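Local coordinates for protein glycinin A3B4 subunit (Glycine max, PDB 2D5F) that probably serves as a seed storage reserve, an 11S globulin of two cupin modules per chain that assembles into a hexamer, at residues Ser35-Pro38 with Glu39-Cys42; Leu359-Leu362 with Arg363-Leu367. All coordinates share one frame; numbering follows the deposited sequence.

Interaction 1 (Ser35-Pro38 with Glu39-Cys42); sequences SQHP and ELQC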
# COMPACT_ATOMS: atom_id res chain seq x y z
N SER B 35 24.10 -24.48 -11.15
CA SER B 35 23.79 -23.47 -10.14
C SER B 35 24.86 -23.35 -9.05
O SER B 35 24.80 -22.45 -8.22
CB SER B 35 22.43 -23.77 -9.50
OG SER B 35 22.46 -25.01 -8.82
N GLN B 36 25.85 -24.23 -9.07
CA GLN B 36 26.89 -24.20 -8.06
C GLN B 36 28.13 -23.37 -8.38
O GLN B 36 29.06 -23.32 -7.58
CB GLN B 36 27.27 -25.63 -7.66
CG GLN B 36 26.16 -26.29 -6.84
CD GLN B 36 26.36 -27.78 -6.67
OE1 GLN B 36 25.63 -28.43 -5.92
NE2 GLN B 36 27.35 -28.34 -7.36
N HIS B 37 28.14 -22.72 -9.54
CA HIS B 37 29.26 -21.84 -9.87
C HIS B 37 29.23 -20.75 -8.80
O HIS B 37 28.16 -20.22 -8.49
CB HIS B 37 29.05 -21.18 -11.24
CG HIS B 37 29.43 -22.05 -12.40
ND1 HIS B 37 28.50 -22.59 -13.26
CD2 HIS B 37 30.64 -22.49 -12.82
CE1 HIS B 37 29.11 -23.33 -14.16
NE2 HIS B 37 30.41 -23.29 -13.92
N PRO B 38 30.39 -20.41 -8.23
CA PRO B 38 30.37 -19.37 -7.19
C PRO B 38 29.71 -18.05 -7.60
O PRO B 38 29.09 -17.39 -6.76
CB PRO B 38 31.86 -19.22 -6.81
CG PRO B 38 32.62 -19.91 -7.93
CD PRO B 38 31.71 -21.04 -8.33
N GLU B 39 29.83 -17.67 -8.86
CA GLU B 39 29.23 -16.42 -9.33
C GLU B 39 27.71 -16.48 -9.21
O GLU B 39 27.07 -15.53 -8.74
CB GLU B 39 29.63 -16.14 -10.79
CG GLU B 39 31.13 -16.08 -11.03
CD GLU B 39 31.75 -17.42 -11.39
OE1 GLU B 39 31.29 -18.48 -10.91
OE2 GLU B 39 32.73 -17.43 -12.17
N LEU B 40 27.14 -17.60 -9.63
CA LEU B 40 25.70 -17.80 -9.57
C LEU B 40 25.19 -17.96 -8.14
O LEU B 40 24.06 -17.57 -7.83
CB LEU B 40 25.29 -19.00 -10.43
CG LEU B 40 25.54 -18.82 -11.94
CD1 LEU B 40 25.19 -20.11 -12.70
CD2 LEU B 40 24.71 -17.65 -12.47
N GLN B 41 26.02 -18.53 -7.27
CA GLN B 41 25.62 -18.70 -5.88
C GLN B 41 25.55 -17.32 -5.23
O GLN B 41 24.69 -17.06 -4.39
CB GLN B 41 26.61 -19.58 -5.12
CG GLN B 41 26.64 -21.01 -5.61
CD GLN B 41 27.35 -21.92 -4.66
OE1 GLN B 41 28.53 -21.73 -4.36
NE2 GLN B 41 26.64 -22.93 -4.16
N CYS B 42 26.46 -16.44 -5.63
CA CYS B 42 26.48 -15.09 -5.09
C CYS B 42 25.21 -14.35 -5.54
O CYS B 42 24.58 -13.63 -4.76
CB CYS B 42 27.74 -14.34 -5.55
SG CYS B 42 27.60 -12.53 -5.50
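The first turn of the short helix 38-43 in the N-terminal cupin module brings these residues together, with H37 at the N-cap and P38 as the first helical residue. Two backbone bonds start the helix: Q41 N gives its proton to H37 O at 3.0 Å, and C42 N does the same to P38 O at 3.0 Å. At E39 the side chain folds back beside the proline. Its chain bends at chi2 (91°), which lays OE1 along the P38 ring, 3.6 Å from CG, and 3.5 Å from H37 CB. The imidazole meets L40 differently: the two side chains run alongside each other and the methyl CD1 sits at the ring edge, 4.2 Å from ND1. Q41 reaches back over the preceding loop, its CG resting 3.5 Å from S35 O and its carboxamide carbon CD packed 3.7 Å from Q36 O. Partners lie beyond the turn: E39 OE2 accepts a bond from N15 N, S35 OG pairs with E175, and C42 is disulfide-bonded to C9. L40 packs on L421 and V423 of the C-terminal module. Proline, having no N-H, suits the first turn, where no carbonyl stands ready for one, and a carboxylate so near the helix start would probably be steadied by the positive end of the helix dipole.

Interaction 2 (Leu359-Leu362 with Arg363-Leu367); sequences LPAL and RQFGL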
# COMPACT_ATOMS: atom_id res chain seq x y z
N LEU B 359 5.60 -3.81 -16.27
CA LEU B 359 4.95 -5.10 -16.08
C LEU B 359 4.73 -5.22 -14.57
O LEU B 359 5.59 -5.71 -13.84
CB LEU B 359 5.87 -6.21 -16.60
CG LEU B 359 5.25 -7.53 -17.03
CD1 LEU B 359 4.12 -7.29 -18.02
CD2 LEU B 359 6.34 -8.41 -17.65
N PRO B 360 3.55 -4.76 -14.08
CA PRO B 360 3.20 -4.79 -12.66
C PRO B 360 3.37 -6.10 -11.91
O PRO B 360 3.60 -6.10 -10.70
CB PRO B 360 1.76 -4.28 -12.65
CG PRO B 360 1.25 -4.65 -13.98
CD PRO B 360 2.41 -4.30 -14.88
N ALA B 361 3.25 -7.23 -12.61
CA ALA B 361 3.41 -8.53 -11.97
C ALA B 361 4.82 -8.68 -11.37
O ALA B 361 5.02 -9.42 -10.41
CB ALA B 361 3.15 -9.64 -12.98
N LEU B 362 5.78 -7.97 -11.94
CA LEU B 362 7.16 -8.05 -11.46
C LEU B 362 7.32 -7.57 -10.03
O LEU B 362 8.27 -7.96 -9.34
CB LEU B 362 8.07 -7.25 -12.40
CG LEU B 362 8.20 -7.88 -13.80
CD1 LEU B 362 8.97 -6.97 -14.73
CD2 LEU B 362 8.87 -9.24 -13.67
N ARG B 363 6.40 -6.73 -9.57
CA ARG B 363 6.48 -6.22 -8.21
C ARG B 363 6.51 -7.35 -7.18
O ARG B 363 7.27 -7.31 -6.22
CB ARG B 363 5.31 -5.29 -7.92
CG ARG B 363 5.48 -4.47 -6.67
CD ARG B 363 4.64 -3.21 -6.73
NE ARG B 363 5.25 -2.14 -5.94
CZ ARG B 363 5.37 -2.16 -4.62
NH1 ARG B 363 4.92 -3.20 -3.92
NH2 ARG B 363 5.96 -1.15 -3.99
N GLN B 364 5.71 -8.39 -7.40
CA GLN B 364 5.70 -9.51 -6.47
C GLN B 364 6.80 -10.53 -6.72
O GLN B 364 7.09 -11.35 -5.85
CB GLN B 364 4.34 -10.22 -6.51
CG GLN B 364 3.19 -9.40 -5.96
CD GLN B 364 3.48 -8.81 -4.59
OE1 GLN B 364 4.27 -7.87 -4.46
NE2 GLN B 364 2.86 -9.36 -3.56
N PHE B 365 7.44 -10.48 -7.89
CA PHE B 365 8.48 -11.46 -8.22
C PHE B 365 9.92 -10.99 -8.01
O PHE B 365 10.85 -11.78 -8.15
CB PHE B 365 8.30 -11.94 -9.65
CG PHE B 365 6.90 -12.36 -9.98
CD1 PHE B 365 6.13 -13.05 -9.04
CD2 PHE B 365 6.34 -12.05 -11.21
CE1 PHE B 365 4.82 -13.44 -9.34
CE2 PHE B 365 5.03 -12.44 -11.52
CZ PHE B 365 4.27 -13.13 -10.58
N GLY B 366 10.09 -9.72 -7.67
CA GLY B 366 11.43 -9.19 -7.43
C GLY B 366 12.41 -9.28 -8.59
O GLY B 366 13.60 -9.55 -8.39
N LEU B 367 11.93 -9.05 -9.80
CA LEU B 367 12.80 -9.11 -10.97
C LEU B 367 12.56 -8.00 -11.97
O LEU B 367 11.45 -7.50 -12.11
CB LEU B 367 12.62 -10.45 -11.69
CG LEU B 367 13.21 -11.70 -11.06
CD1 LEU B 367 12.64 -12.92 -11.77
CD2 LEU B 367 14.73 -11.67 -11.17
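A361 and F365 make the closest side-chain approach here. A361 O stands over one face of the phenyl ring, 3.0 Å from CD2 and offset toward the rim, while the methyl CB of A361 lies 3.7 Å from CE2. The chi1 of F365 (-49°) sets CG opposite its own carbonyl carbon and swings the ring back along the helix over the A361 carbonyl. L362 turns the other way: its side chain lies against the carbonyl oxygen of L367 from CB out to its methyls, with L362 CB 3.4 Å and CD2 3.5 Å from L367 O. That oxygen is buried and has no polar partner in the model; the carbons of L362 pack against it. Behind these side chains lies a run of backbone bonds. L362 N bonds to L359 O, closing a type I turn; R363 N then bonds to P360 O at 3.1 Å, and Q364 N to A361 O at 3.3 Å. L362 O receives two weak bonds, from F365 N and G366 N. Further out, F365 rests on P66, P127 and V124 of the N-terminal module, L362 on V124 and M68, and L367 on M68 as well. Q364 O takes a bond from N153, and P360 packs on L357 of a second subunit. G366, with positive phi (59°), turns the chain out of the helix toward strand 368-374. The whole is a short, weakly bonded helical turn, started by a type I beta turn and ended at a glycine, joining two neighbouring strands of the C-terminal cupin sheet.

Overall arrangement
Interactions 1 and 2 sit in matching places of the two cupin modules: each is a short helix on the connection between two neighbouring antiparallel strands, 28-32 to 46-52 for the first and 349-354 to 368-374 for the second. Their centres are 23 Å apart and their nearest atoms about 12 Å, so they do not touch. The exchange is reciprocal. Residues 35-42 put L40 on strand 421-424 of the C-terminal module, while residues 359-367 put L362 and F365 on strand 121-125 of the N-terminal one, so both helices help join the modules. None of their residues belongs to the carbonate pocket of R50, H58, Y131, T133 and A143.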